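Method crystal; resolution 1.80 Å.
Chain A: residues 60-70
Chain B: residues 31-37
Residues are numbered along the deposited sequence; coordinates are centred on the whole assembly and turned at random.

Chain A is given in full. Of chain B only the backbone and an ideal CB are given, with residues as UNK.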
ATOM      1  N   PRO A  60      -9.423 -12.930 -21.473  1.00 32.04           N
ATOM      2  CA  PRO A  60      -8.301 -12.083 -21.112  1.00 32.28           C
ATOM      3  C   PRO A  60      -8.726 -10.634 -21.110  1.00 33.76           C
ATOM      4  O   PRO A  60      -9.793 -10.298 -21.614  1.00 32.01           O
ATOM      5  CB  PRO A  60      -7.370 -12.290 -22.284  1.00 33.04           C
ATOM      6  CG  PRO A  60      -8.295 -12.539 -23.394  1.00 33.28           C
ATOM      7  CD  PRO A  60      -9.398 -13.260 -22.909  1.00 31.06           C
ATOM      8  N   ILE A  61      -7.867  -9.778 -20.551  1.00 34.77           N
ATOM      9  CA  ILE A  61      -8.117  -8.353 -20.623  1.00 34.03           C
ATOM     10  C   ILE A  61      -6.940  -7.742 -21.383  1.00 35.36           C
ATOM     11  O   ILE A  61      -5.874  -8.400 -21.577  1.00 31.54           O
ATOM     12  CB  ILE A  61      -8.260  -7.730 -19.245  1.00 35.95           C
ATOM     13  CG1 ILE A  61      -7.050  -8.045 -18.367  1.00 36.89           C
ATOM     14  CG2 ILE A  61      -9.580  -8.186 -18.527  1.00 37.87           C
ATOM     15  CD1 ILE A  61      -6.630  -6.853 -17.531  1.00 42.54           C
ATOM     16  N   ARG A  62      -7.165  -6.514 -21.832  1.00 33.92           N
ATOM     17  CA  ARG A  62      -6.153  -5.769 -22.558  1.00 35.17           C
ATOM     18  C   ARG A  62      -5.913  -4.461 -21.827  1.00 34.89           C
ATOM     19  O   ARG A  62      -6.855  -3.815 -21.330  1.00 34.11           O
ATOM     20  CB  ARG A  62      -6.571  -5.524 -24.006  1.00 35.64           C
ATOM     21  CG  ARG A  62      -6.511  -6.783 -24.881  1.00 36.58           C
ATOM     22  CD  ARG A  62      -7.086  -6.566 -26.259  1.00 40.78           C
ATOM     23  NE  ARG A  62      -6.759  -7.693 -27.139  1.00 45.02           N
ATOM     24  CZ  ARG A  62      -6.980  -7.736 -28.451  1.00 47.45           C
ATOM     25  NH1 ARG A  62      -6.629  -8.812 -29.139  1.00 47.98           N
ATOM     26  NH2 ARG A  62      -7.543  -6.716 -29.086  1.00 50.92           N
ATOM     27  N   ILE A  63      -4.641  -4.096 -21.744  1.00 34.25           N
ATOM     28  CA  ILE A  63      -4.226  -2.852 -21.116  1.00 35.08           C
ATOM     29  C   ILE A  63      -3.186  -2.278 -22.075  1.00 34.53           C
ATOM     30  O   ILE A  63      -2.281  -2.984 -22.502  1.00 34.05           O
ATOM     31  CB  ILE A  63      -3.524  -3.068 -19.734  1.00 35.46           C
ATOM     32  CG1 ILE A  63      -4.412  -3.791 -18.724  1.00 35.70           C
ATOM     33  CG2 ILE A  63      -3.062  -1.689 -19.125  1.00 37.61           C
ATOM     34  CD1 ILE A  63      -3.771  -3.917 -17.307  1.00 36.26           C
ATOM     35  N   ALA A  64      -3.321  -1.005 -22.437  1.00 35.18           N
ATOM     36  CA  ALA A  64      -2.384  -0.397 -23.370  1.00 35.00           C
ATOM     37  C   ALA A  64      -1.394   0.432 -22.564  1.00 34.75           C
ATOM     38  O   ALA A  64      -1.772   1.110 -21.605  1.00 34.71           O
ATOM     39  CB  ALA A  64      -3.131   0.479 -24.367  1.00 36.00           C
ATOM     40  N   VAL A  65      -0.128   0.337 -22.917  1.00 33.09           N
ATOM     41  CA  VAL A  65       0.911   1.046 -22.201  1.00 34.42           C
ATOM     42  C   VAL A  65       0.733   2.530 -22.591  1.00 33.67           C
ATOM     43  O   VAL A  65       0.609   2.822 -23.770  1.00 34.20           O
ATOM     44  CB  VAL A  65       2.268   0.503 -22.643  1.00 33.47           C
ATOM     45  CG1 VAL A  65       3.368   1.409 -22.218  1.00 37.29           C
ATOM     46  CG2 VAL A  65       2.466  -0.972 -22.123  1.00 36.76           C
ATOM     47  N   PRO A  66       0.649   3.446 -21.613  1.00 34.25           N
ATOM     48  CA  PRO A  66       0.374   4.875 -21.921  1.00 34.56           C
ATOM     49  C   PRO A  66       1.545   5.771 -22.398  1.00 36.47           C
ATOM     50  O   PRO A  66       1.301   6.822 -23.020  1.00 35.97           O
ATOM     51  CB  PRO A  66      -0.131   5.413 -20.587  1.00 35.09           C
ATOM     52  CG  PRO A  66       0.672   4.599 -19.563  1.00 34.33           C
ATOM     53  CD  PRO A  66       0.705   3.199 -20.155  1.00 33.96           C
ATOM     54  N   GLU A  67       2.776   5.367 -22.091  1.00 36.34           N
ATOM     55  CA  GLU A  67       4.016   6.147 -22.335  1.00 37.93           C
ATOM     56  C   GLU A  67       5.136   5.149 -22.560  1.00 37.30           C
ATOM     57  O   GLU A  67       5.039   4.030 -22.081  1.00 35.49           O
ATOM     58  CB  GLU A  67       4.398   6.980 -21.101  1.00 38.24           C
ATOM     59  CG  GLU A  67       3.511   8.176 -20.841  1.00 43.25           C
ATOM     60  CD  GLU A  67       3.460   9.097 -22.033  1.00 48.69           C
ATOM     61  OE1 GLU A  67       4.517   9.279 -22.678  1.00 52.55           O
ATOM     62  OE2 GLU A  67       2.365   9.624 -22.331  1.00 52.37           O
ATOM     63  N   THR A  68       6.192   5.558 -23.269  1.00 37.25           N
ATOM     64  CA  THR A  68       7.341   4.700 -23.521  1.00 38.14           C
ATOM     65  C   THR A  68       8.293   4.740 -22.349  1.00 38.63           C
ATOM     66  O   THR A  68       8.785   5.794 -21.961  1.00 37.13           O
ATOM     67  CB  THR A  68       8.101   5.100 -24.797  1.00 38.59           C
ATOM     68  OG1 THR A  68       7.197   5.063 -25.905  1.00 39.69           O
ATOM     69  CG2 THR A  68       9.276   4.146 -25.066  1.00 40.26           C
HETATM   70  N   MSE A  69       8.521   3.568 -21.767  1.00 38.84           N
HETATM   71  CA  MSE A  69       9.388   3.400 -20.600  1.00 40.47           C
HETATM   72  C   MSE A  69       9.438   1.941 -20.187  1.00 36.82           C
HETATM   73  O   MSE A  69       8.924   1.128 -20.891  1.00 36.35           O
HETATM   74  CB  MSE A  69       8.921   4.241 -19.452  1.00 40.68           C
HETATM   75  CG  MSE A  69       7.474   4.142 -19.165  1.00 41.88           C
HETATM   76 SE   MSE A  69       7.130   5.645 -18.071  0.60 49.41          SE
HETATM   77  CE  MSE A  69       8.579   6.564 -18.501  1.00 31.51           C
ATOM     78  N   HIS A  70      10.149   1.637 -19.109  1.00 35.78           N
ATOM     79  CA  HIS A  70      10.335   0.274 -18.596  1.00 34.14           C
ATOM     80  C   HIS A  70       9.086  -0.033 -17.780  1.00 32.28           C
ATOM     81  O   HIS A  70       8.751   0.689 -16.845  1.00 33.17           O
ATOM     82  CB  HIS A  70      11.546   0.266 -17.672  1.00 34.19           C
ATOM     83  CG  HIS A  70      12.035  -1.089 -17.256  1.00 37.24           C
ATOM     84  ND1 HIS A  70      13.375  -1.334 -17.025  1.00 39.90           N
ATOM     85  CD2 HIS A  70      11.392  -2.249 -16.977  1.00 38.32           C
ATOM     86  CE1 HIS A  70      13.538  -2.592 -16.646  1.00 39.18           C
ATOM     87  NE2 HIS A  70      12.352  -3.168 -16.608  1.00 36.09           N
TER
ATOM     88  N   UNK B  31      -5.953  -9.257  -8.970  1.00 28.36           N
ATOM     89  CA  UNK B  31      -5.635  -7.880  -9.351  1.00 29.04           C
ATOM     90  C   UNK B  31      -4.599  -7.897 -10.454  1.00 28.58           C
ATOM     91  O   UNK B  31      -3.708  -8.751 -10.465  1.00 29.79           O
ATOM     92  CB  UNK B  31      -5.132  -7.073  -8.152  1.00 29.04           C
ATOM     93  N   UNK B  32      -4.706  -6.925 -11.344  1.00 28.43           N
ATOM     94  CA  UNK B  32      -3.747  -6.790 -12.424  1.00 28.96           C
ATOM     95  C   UNK B  32      -3.257  -5.357 -12.376  1.00 29.14           C
ATOM     96  O   UNK B  32      -4.065  -4.439 -12.411  1.00 30.24           O
ATOM     97  CB  UNK B  32      -4.354  -7.142 -13.784  1.00 28.96           C
ATOM     98  N   UNK B  33      -1.946  -5.158 -12.308  1.00 28.34           N
ATOM     99  CA  UNK B  33      -1.419  -3.796 -12.133  1.00 28.91           C
ATOM    100  C   UNK B  33      -0.225  -3.651 -13.058  1.00 29.18           C
ATOM    101  O   UNK B  33       0.745  -4.403 -12.930  1.00 30.55           O
ATOM    102  CB  UNK B  33      -1.030  -3.516 -10.680  1.00 28.91           C
ATOM    103  N   UNK B  34      -0.283  -2.674 -13.958  1.00 27.95           N
ATOM    104  CA  UNK B  34       0.795  -2.335 -14.834  1.00 28.22           C
ATOM    105  C   UNK B  34       1.465  -1.082 -14.242  1.00 26.94           C
ATOM    106  O   UNK B  34       0.772  -0.114 -13.944  1.00 27.22           O
ATOM    107  CB  UNK B  34       0.303  -2.112 -16.265  1.00 28.22           C
ATOM    108  N   UNK B  35       2.782  -1.096 -14.071  1.00 27.50           N
ATOM    109  CA  UNK B  35       3.468   0.018 -13.406  1.00 27.12           C
ATOM    110  C   UNK B  35       4.869   0.241 -13.920  1.00 28.57           C
ATOM    111  O   UNK B  35       5.485  -0.647 -14.515  1.00 28.45           O
ATOM    112  CB  UNK B  35       3.521  -0.224 -11.896  1.00 27.12           C
ATOM    113  N   UNK B  36       5.375   1.441 -13.649  1.00 28.17           N
ATOM    114  CA  UNK B  36       6.707   1.837 -14.053  1.00 28.11           C
ATOM    115  C   UNK B  36       7.685   1.203 -13.067  1.00 28.58           C
ATOM    116  O   UNK B  36       7.280   0.682 -11.998  1.00 27.91           O
ATOM    117  CB  UNK B  36       6.853   3.359 -14.097  1.00 28.11           C
ATOM    118  N   UNK B  37       8.980   1.280 -13.379  1.00 29.56           N
ATOM    119  CA  UNK B  37      10.000   0.770 -12.472  1.00 29.58           C
ATOM    120  C   UNK B  37      10.000   1.420 -11.087  1.00 29.74           C
ATOM    121  O   UNK B  37      10.167   0.743 -10.088  1.00 29.34           O
ATOM    122  CB  UNK B  37      11.377   0.958 -13.112  1.00 29.58           C
TER

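Strand 61-64 of chain A and the strand of chain B run nearly parallel, at 16° to each other. Their axes stay 9.4 Å apart at closest approach. That is too far for backbone pairing, so side chains must fill the gap. The extended backbone of chain B makes successive CA-to-CB bonds alternate.

Position 31 has no atom of the chain A stretch within 5.5 Å of its ideal CB. Chain A sets no preference here, and many residues would suit. The deposited residue is Asn31(B). Its side-chain amide is hydrogen-bonded elsewhere in the structure.

Position 32 points toward chain A. Its ideal CB lies 4.4 Å from Ile61(A) CD1 and 4.8 Å from Ile63(A) CD1. These two methyl groups offer an apolar surface, with no charge and no polar partner at hand. The backbone is extended, with phi/psi of -128/126, which beta-branched residues favour. Valine, isoleucine or alanine would all be reasonable, with alanine leaving looser packing. The residue is Val32(B), in the t rotamer. Its CG1 packs 3.7 Å from Ile63(A) CD1 and 4.0 Å from Ile61(A) CD1, so one methyl group touches both isoleucines.

Position 33 points away from chain A, and again nothing of that stretch is near the ideal CB. A long or polar residue is as acceptable as any other. The residue is Arg33(B), whose NE and NH1 are hydrogen-bonded elsewhere in the structure.

Position 34 points toward chain A. Its ideal CB is 4.4 Å from Ile63(A) CG2. Beyond it lie the side chains of Val65(A) and Pro66(A), so a side chain with some reach is useful. Leucine, isoleucine or methionine would suit; alanine would not extend as far toward Val65(A) and Pro66(A). The residue is Leu34(B), with chi1 t and chi2 p. It has the largest covered area of either stretch, 80 Å². Its CD2 lies 3.7 Å from Ile63(A) CG2, 4.2 Å from Val65(A) CG2 and 4.4 Å from Pro66(A) CD. The side-chain contacts are apolar; CD2 of Leu34(B) also lies 4.4 Å from Ala64(A) O.

Position 35 points away, so chain A hardly limits the choice. The residue is Met35(B), modelled as selenomethionine, and its side chain makes no close contact with the chain A stretch.

Position 36 points sideways. Its ideal CB is 4.6 Å from Met69(A) SE and 4.3 Å from His70(A) O. A small or medium residue fits: serine, threonine, valine or alanine. The position directly precedes a helix, which favours serine, threonine, aspartate or asparagine as N-cap. Threonine meets both demands. Thr36(B) places CG2 3.8 Å from Met69(A) SE.

Position 37 has helical angles, -59/-43, so glycine is not required by the backbone. An ideal CB would sit 4.6 Å from His70(A) O, and there is room for it; alanine or serine would also fit. The residue is Gly37(B). A water bridges the chains, accepting from Gly37(B) N at 2.9 Å and donating to His70(A) O at 2.6 Å.

Chain B (31-37) NVRLMTG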
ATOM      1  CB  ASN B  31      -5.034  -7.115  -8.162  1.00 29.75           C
ATOM      2  CG  ASN B  31      -5.934  -7.177  -6.936  1.00 29.59           C
ATOM      3  OD1 ASN B  31      -7.142  -6.991  -7.048  1.00 30.62           O
ATOM      4  ND2 ASN B  31      -5.358  -7.475  -5.798  1.00 32.68           N
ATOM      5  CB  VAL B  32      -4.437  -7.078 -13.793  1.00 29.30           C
ATOM      6  CG1 VAL B  32      -3.480  -6.788 -15.007  1.00 28.77           C
ATOM      7  CG2 VAL B  32      -4.907  -8.496 -13.843  1.00 28.96           C
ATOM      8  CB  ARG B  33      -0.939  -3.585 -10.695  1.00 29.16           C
ATOM      9  CG  ARG B  33      -1.813  -4.159  -9.607  1.00 30.49           C
ATOM     10  CD  ARG B  33      -1.323  -3.676  -8.241  1.00 34.11           C
ATOM     11  NE  ARG B  33      -1.754  -4.553  -7.163  1.00 39.81           N
ATOM     12  CZ  ARG B  33      -2.026  -4.168  -5.920  1.00 42.50           C
ATOM     13  NH1 ARG B  33      -2.383  -5.091  -5.028  1.00 44.23           N
ATOM     14  NH2 ARG B  33      -1.970  -2.880  -5.576  1.00 40.62           N
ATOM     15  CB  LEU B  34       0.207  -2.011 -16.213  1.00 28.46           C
ATOM     16  CG  LEU B  34       1.233  -1.455 -17.216  1.00 29.65           C
ATOM     17  CD1 LEU B  34       2.279  -2.531 -17.613  1.00 31.10           C
ATOM     18  CD2 LEU B  34       0.510  -0.877 -18.464  1.00 31.22           C
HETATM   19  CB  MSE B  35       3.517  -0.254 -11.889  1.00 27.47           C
HETATM   20  CG  MSE B  35       4.234  -1.585 -11.564  1.00 25.55           C
HETATM   21 SE   MSE B  35       4.148  -2.032  -9.664  0.60 28.98          SE
HETATM   22  CE  MSE B  35       2.377  -2.773  -9.618  1.00 26.75           C
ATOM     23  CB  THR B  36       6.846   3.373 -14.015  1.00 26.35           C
ATOM     24  OG1 THR B  36       6.681   3.818 -12.663  1.00 26.53           O
ATOM     25  CG2 THR B  36       5.842   4.058 -14.919  1.00 29.43           C
TER
HETATM   26  O   HOH W   1      10.025   2.584 -15.694  1.00 34.73           O
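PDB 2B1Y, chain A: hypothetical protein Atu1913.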